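Local structure of mannitol dehydrogenase (Pseudomonas fluorescens, 1LJ8) at residues Val198-Leu203 and Val222-Ala227; Lys313-Val318 and Pro325-Tyr330. The protein binds NAD in a Rossmann domain and, as a long-chain dehydrogenase, probably catalyses the interconversion of mannitol and fructose. All blocks are in the same frame, centred on the assembly; numbering follows the deposited sequence.

Contact 1: residues Val198-Leu203 and Val222-Ala227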
loop_
_atom_site.group_PDB
_atom_site.type_symbol
_atom_site.label_atom_id
_atom_site.label_comp_id
_atom_site.label_asym_id
_atom_site.label_seq_id
_atom_site.Cartn_x
_atom_site.Cartn_y
_atom_site.Cartn_z
ATOM N N VAL A 198 -11.510 -4.471 7.638
ATOM C CA VAL A 198 -10.570 -3.926 8.632
ATOM C C VAL A 198 -10.920 -2.447 8.899
ATOM O O VAL A 198 -10.958 -2.014 10.079
ATOM C CB VAL A 198 -9.091 -4.059 8.157
ATOM C CG1 VAL A 198 -8.116 -3.331 9.154
ATOM C CG2 VAL A 198 -8.677 -5.558 8.158
ATOM N N THR A 199 -11.187 -1.694 7.830
ATOM C CA THR A 199 -11.553 -0.259 7.979
ATOM C C THR A 199 -12.814 -0.154 8.843
ATOM O O THR A 199 -12.892 0.664 9.768
ATOM C CB THR A 199 -11.842 0.390 6.621
ATOM O OG1 THR A 199 -10.673 0.256 5.789
ATOM C CG2 THR A 199 -12.182 1.918 6.793
ATOM N N ARG A 200 -13.799 -0.992 8.533
ATOM C CA ARG A 200 -15.032 -1.027 9.320
ATOM C C ARG A 200 -14.758 -1.360 10.784
ATOM O O ARG A 200 -15.236 -0.644 11.678
ATOM C CB ARG A 200 -15.996 -2.074 8.752
ATOM C CG ARG A 200 -17.327 -2.164 9.520
ATOM C CD ARG A 200 -18.238 -3.119 8.752
ATOM N NE ARG A 200 -19.476 -3.427 9.452
ATOM C CZ ARG A 200 -19.580 -4.334 10.423
ATOM N NH1 ARG A 200 -18.520 -5.043 10.823
ATOM N NH2 ARG A 200 -20.754 -4.517 11.012
ATOM N N LYS A 201 -13.978 -2.418 11.045
ATOM C CA LYS A 201 -13.702 -2.818 12.423
ATOM C C LYS A 201 -13.005 -1.730 13.225
ATOM O O LYS A 201 -13.354 -1.464 14.396
ATOM C CB LYS A 201 -12.840 -4.082 12.459
ATOM C CG LYS A 201 -12.716 -4.678 13.850
ATOM C CD LYS A 201 -11.755 -5.867 13.762
ATOM C CE LYS A 201 -11.844 -6.765 14.990
ATOM N NZ LYS A 201 -10.735 -7.753 14.928
ATOM N N ALA A 202 -12.026 -1.093 12.586
ATOM C CA ALA A 202 -11.283 -0.042 13.230
ATOM C C ALA A 202 -12.138 1.190 13.510
ATOM O O ALA A 202 -12.113 1.711 14.648
ATOM C CB ALA A 202 -10.079 0.330 12.360
ATOM N N LEU A 203 -12.861 1.679 12.488
ATOM C CA LEU A 203 -13.684 2.877 12.690
ATOM C C LEU A 203 -14.755 2.633 13.736
ATOM O O LEU A 203 -14.973 3.489 14.608
ATOM C CB LEU A 203 -14.300 3.359 11.387
ATOM C CG LEU A 203 -15.058 4.689 11.510
ATOM C CD1 LEU A 203 -14.173 5.848 12.016
ATOM C CD2 LEU A 203 -15.641 4.989 10.138
ATOM N N VAL A 222 -22.807 3.850 7.137
ATOM C CA VAL A 222 -21.574 3.905 6.330
ATOM C C VAL A 222 -21.232 2.506 5.752
ATOM O O VAL A 222 -21.404 1.490 6.442
ATOM C CB VAL A 222 -20.394 4.384 7.234
ATOM C CG1 VAL A 222 -19.099 4.476 6.414
ATOM C CG2 VAL A 222 -20.714 5.778 7.824
ATOM N N SER A 223 -20.813 2.444 4.490
ATOM C CA SER A 223 -20.391 1.172 3.870
ATOM C C SER A 223 -18.834 1.189 3.748
ATOM O O SER A 223 -18.197 2.255 3.696
ATOM C CB SER A 223 -21.022 0.995 2.486
ATOM O OG SER A 223 -20.792 2.142 1.702
ATOM N N PHE A 224 -18.254 -0.010 3.687
ATOM C CA PHE A 224 -16.806 -0.213 3.711
ATOM C C PHE A 224 -16.480 -1.325 2.722
ATOM O O PHE A 224 -16.177 -2.441 3.119
ATOM C CB PHE A 224 -16.397 -0.660 5.123
ATOM C CG PHE A 224 -16.788 0.326 6.206
ATOM C CD1 PHE A 224 -18.019 0.218 6.866
ATOM C CD2 PHE A 224 -15.896 1.333 6.592
ATOM C CE1 PHE A 224 -18.370 1.098 7.922
ATOM C CE2 PHE A 224 -16.222 2.246 7.668
ATOM C CZ PHE A 224 -17.477 2.109 8.327
ATOM N N PRO A 225 -16.544 -1.010 1.424
ATOM C CA PRO A 225 -16.258 -2.038 0.413
ATOM C C PRO A 225 -14.853 -2.621 0.474
ATOM O O PRO A 225 -13.878 -1.910 0.731
ATOM C CB PRO A 225 -16.541 -1.312 -0.925
ATOM C CG PRO A 225 -16.182 0.155 -0.590
ATOM C CD PRO A 225 -16.808 0.304 0.824
ATOM N N ASN A 226 -14.740 -3.941 0.305
ATOM C CA ASN A 226 -13.413 -4.503 0.216
ATOM C C ASN A 226 -13.012 -4.359 -1.238
ATOM O O ASN A 226 -13.868 -4.232 -2.107
ATOM C CB ASN A 226 -13.393 -6.000 0.548
ATOM C CG ASN A 226 -13.741 -6.255 1.999
ATOM O OD1 ASN A 226 -12.941 -5.971 2.914
ATOM N ND2 ASN A 226 -14.940 -6.786 2.233
ATOM N N ALA A 227 -11.704 -4.382 -1.482
ATOM C CA ALA A 227 -11.205 -4.296 -2.855
ATOM C C ALA A 227 -9.878 -4.987 -3.013
ATOM O O ALA A 227 -9.135 -5.164 -2.060
ATOM C CB ALA A 227 -11.012 -2.786 -3.282
#
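Phe224 lays one face of its ring against the turn of helix that carries Arg200. The CA of Arg200 sits over the ring at 3.7 Å from the Phe224 centroid, only 11° off the normal, a CH-pi contact with a main-chain carbon. Arg200 adds its aliphatic chain on the same face: its CG stands anti to the backbone N (chi1 -179°), which carries the extended chain past one side of the ring, with Arg200 CB 3.6 Å from Phe224 CG. The methylenes thus do apolar work while the guanidinium is led away from the loop. At the rim, Leu203 brings a single methyl into the ring plane, CD2 lying 3.7 Å from Phe224 CE2. Thr199 also meets the edge, its methyl CG2 3.8 Å from Phe224 CD2, and turns its hydroxyl back to the carbonyl of Asn195 one helical turn earlier. A flat, wholly apolar ring suits this place, because carbon meets it over the face and at the edge alike. The contact lies in the Rossmann domain, where the loop leading into strand 227-230 packs against helix 195-210; Ile218 of helix 212-221 touches both Phe224 and Leu203, while Thr199 reaches strand 185-188 and Leu203 helix 165-178.

Contact 2: residues Lys313-Val318 and Pro325-Tyr330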
loop_
_atom_site.group_PDB
_atom_site.type_symbol
_atom_site.label_atom_id
_atom_site.label_comp_id
_atom_site.label_asym_id
_atom_site.label_seq_id
_atom_site.Cartn_x
_atom_site.Cartn_y
_atom_site.Cartn_z
ATOM N N LYS A 313 22.025 -8.779 -0.183
ATOM C CA LYS A 313 22.914 -9.209 -1.254
ATOM C C LYS A 313 23.529 -7.991 -1.960
ATOM O O LYS A 313 24.590 -8.100 -2.603
ATOM C CB LYS A 313 22.147 -10.076 -2.236
ATOM C CG LYS A 313 22.973 -10.624 -3.390
ATOM C CD LYS A 313 24.197 -11.470 -2.904
ATOM C CE LYS A 313 25.056 -11.899 -4.107
ATOM N NZ LYS A 313 26.230 -12.745 -3.658
ATOM N N GLY A 314 22.896 -6.832 -1.796
ATOM C CA GLY A 314 23.410 -5.625 -2.437
ATOM C C GLY A 314 22.539 -5.161 -3.603
ATOM O O GLY A 314 22.836 -4.117 -4.224
ATOM N N TYR A 315 21.479 -5.891 -3.933
ATOM C CA TYR A 315 20.608 -5.446 -5.034
ATOM C C TYR A 315 19.828 -4.243 -4.536
ATOM O O TYR A 315 19.672 -4.054 -3.305
ATOM C CB TYR A 315 19.623 -6.538 -5.444
ATOM C CG TYR A 315 20.270 -7.790 -5.978
ATOM C CD1 TYR A 315 19.791 -9.051 -5.630
ATOM C CD2 TYR A 315 21.334 -7.715 -6.875
ATOM C CE1 TYR A 315 20.356 -10.212 -6.162
ATOM C CE2 TYR A 315 21.914 -8.869 -7.416
ATOM C CZ TYR A 315 21.426 -10.108 -7.050
ATOM O OH TYR A 315 22.059 -11.238 -7.532
ATOM N N ARG A 316 19.358 -3.411 -5.471
ATOM C CA ARG A 316 18.576 -2.230 -5.061
ATOM C C ARG A 316 17.248 -2.097 -5.810
ATOM O O ARG A 316 16.423 -1.245 -5.463
ATOM C CB ARG A 316 19.425 -0.944 -5.206
ATOM C CG ARG A 316 20.499 -0.782 -4.087
ATOM C CD ARG A 316 19.903 -0.706 -2.687
ATOM N NE ARG A 316 20.879 -0.497 -1.587
ATOM C CZ ARG A 316 21.503 -1.465 -0.906
ATOM N NH1 ARG A 316 21.286 -2.743 -1.195
ATOM N NH2 ARG A 316 22.307 -1.147 0.108
ATOM N N PHE A 317 17.030 -2.914 -6.841
ATOM C CA PHE A 317 15.758 -2.884 -7.589
ATOM C C PHE A 317 15.155 -4.254 -7.678
ATOM O O PHE A 317 15.883 -5.261 -7.666
ATOM C CB PHE A 317 15.963 -2.368 -9.017
ATOM C CG PHE A 317 16.465 -0.978 -9.036
ATOM C CD1 PHE A 317 17.846 -0.724 -9.030
ATOM C CD2 PHE A 317 15.572 0.086 -8.979
ATOM C CE1 PHE A 317 18.330 0.578 -8.972
ATOM C CE2 PHE A 317 16.041 1.392 -8.917
ATOM C CZ PHE A 317 17.422 1.643 -8.914
ATOM N N VAL A 318 13.833 -4.297 -7.779
ATOM C CA VAL A 318 13.136 -5.569 -7.876
ATOM C C VAL A 318 13.576 -6.377 -9.107
ATOM O O VAL A 318 13.775 -7.592 -9.000
ATOM C CB VAL A 318 11.591 -5.349 -7.923
ATOM C CG1 VAL A 318 10.867 -6.674 -8.124
ATOM C CG2 VAL A 318 11.150 -4.704 -6.576
ATOM N N PRO A 325 18.809 -16.101 -10.825
ATOM C CA PRO A 325 17.986 -17.302 -10.807
ATOM C C PRO A 325 17.722 -17.942 -9.461
ATOM O O PRO A 325 16.736 -18.652 -9.327
ATOM C CB PRO A 325 18.719 -18.267 -11.778
ATOM C CG PRO A 325 19.572 -17.351 -12.632
ATOM C CD PRO A 325 20.006 -16.273 -11.674
ATOM N N LEU A 326 18.578 -17.713 -8.471
ATOM C CA LEU A 326 18.318 -18.311 -7.167
ATOM C C LEU A 326 17.141 -17.595 -6.526
ATOM O O LEU A 326 16.356 -18.221 -5.832
ATOM C CB LEU A 326 19.516 -18.176 -6.255
ATOM C CG LEU A 326 20.768 -19.024 -6.483
ATOM C CD1 LEU A 326 21.833 -18.586 -5.490
ATOM C CD2 LEU A 326 20.413 -20.498 -6.282
ATOM N N PHE A 327 17.026 -16.279 -6.751
ATOM C CA PHE A 327 15.880 -15.540 -6.179
ATOM C C PHE A 327 14.575 -15.962 -6.865
ATOM O O PHE A 327 13.517 -16.103 -6.198
ATOM C CB PHE A 327 16.083 -14.015 -6.315
ATOM C CG PHE A 327 16.976 -13.421 -5.262
ATOM C CD1 PHE A 327 18.338 -13.705 -5.239
ATOM C CD2 PHE A 327 16.451 -12.555 -4.275
ATOM C CE1 PHE A 327 19.171 -13.149 -4.282
ATOM C CE2 PHE A 327 17.279 -11.994 -3.306
ATOM C CZ PHE A 327 18.640 -12.282 -3.304
ATOM N N VAL A 328 14.611 -16.127 -8.194
ATOM C CA VAL A 328 13.418 -16.553 -8.922
ATOM C C VAL A 328 12.976 -17.915 -8.433
ATOM O O VAL A 328 11.794 -18.144 -8.193
ATOM C CB VAL A 328 13.694 -16.631 -10.474
ATOM C CG1 VAL A 328 12.465 -17.079 -11.215
ATOM C CG2 VAL A 328 14.149 -15.251 -11.002
ATOM N N ALA A 329 13.930 -18.845 -8.283
ATOM C CA ALA A 329 13.584 -20.207 -7.812
ATOM C C ALA A 329 13.005 -20.175 -6.394
ATOM O O ALA A 329 12.044 -20.901 -6.057
ATOM C CB ALA A 329 14.815 -21.108 -7.870
ATOM N N TYR A 330 13.606 -19.352 -5.548
ATOM C CA TYR A 330 13.090 -19.203 -4.177
ATOM C C TYR A 330 11.654 -18.645 -4.164
ATOM O O TYR A 330 10.782 -19.182 -3.457
ATOM C CB TYR A 330 14.044 -18.291 -3.386
ATOM C CG TYR A 330 13.566 -17.907 -1.991
ATOM C CD1 TYR A 330 13.345 -18.866 -1.000
ATOM C CD2 TYR A 330 13.372 -16.567 -1.669
ATOM C CE1 TYR A 330 12.945 -18.484 0.289
ATOM C CE2 TYR A 330 12.976 -16.169 -0.398
ATOM C CZ TYR A 330 12.767 -17.130 0.578
ATOM O OH TYR A 330 12.400 -16.746 1.861
#
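The backbone from Lys313 to Tyr315 comes off the end of helix 289-313 and brings Tyr315 up to Phe327, in the first turn of helix 325-339. Gly314, with phi 108°, makes the reversal at the helix end. Phe317 then takes the N-cap position of the next helix. Across the contact Tyr315, its CG beside the backbone N (chi1 -63°), points its ring edge at the face of Phe327, with the Tyr315 and Phe327 centroids 5.4 Å apart and the planes at 68°. Tyr315 CE1 comes nearest, 3.7 Å from Phe327 CE1; Tyr315 CD1 stands above the Phe327 face, offset toward its rim. Tyrosine suits a partly exposed site: its carbon edge packs inward while OH bonds to Asp324, just before helix 325-339, which helps fix the ring. Lys313 adds CB, 4.3 Å from Phe327 CZ, and lays CG over a face of Tyr315; its amine reaches Thr482 of helix 463-488. Phenylalanine fits the buried side, where Leu306, Leu309 and Val481 also touch it. Gly314 is the C-prime residue of a Schellman motif (Tyr315 N to Gly310 O, Gly314 N to Phe311 O), and the T-shaped pair ties the loop beyond it to helix 325-339 within the C-terminal domain.

How the contacts relate
From the N terminus, the chain first makes contact 1 in the Rossmann domain. It closes an almost wholly helical excursion of 18 residues, so that the loop after helix 212-221 returns to helix 195-210 before entering strand 227-230. Contact 2 follows in series, neither nested nor crossing, and closes a much shorter loop of six residues that holds most of the short helix 318-322, joining the end of helix 289-313 to the start of helix 325-339 in the C-terminal domain. The two lie on opposite sides of the chain's centre, with centres about 36 Å apart and nearest atoms about 21 Å apart. The Thr199 side chain is about 10 Å from NAD; contact 2 lies away from the NAD site.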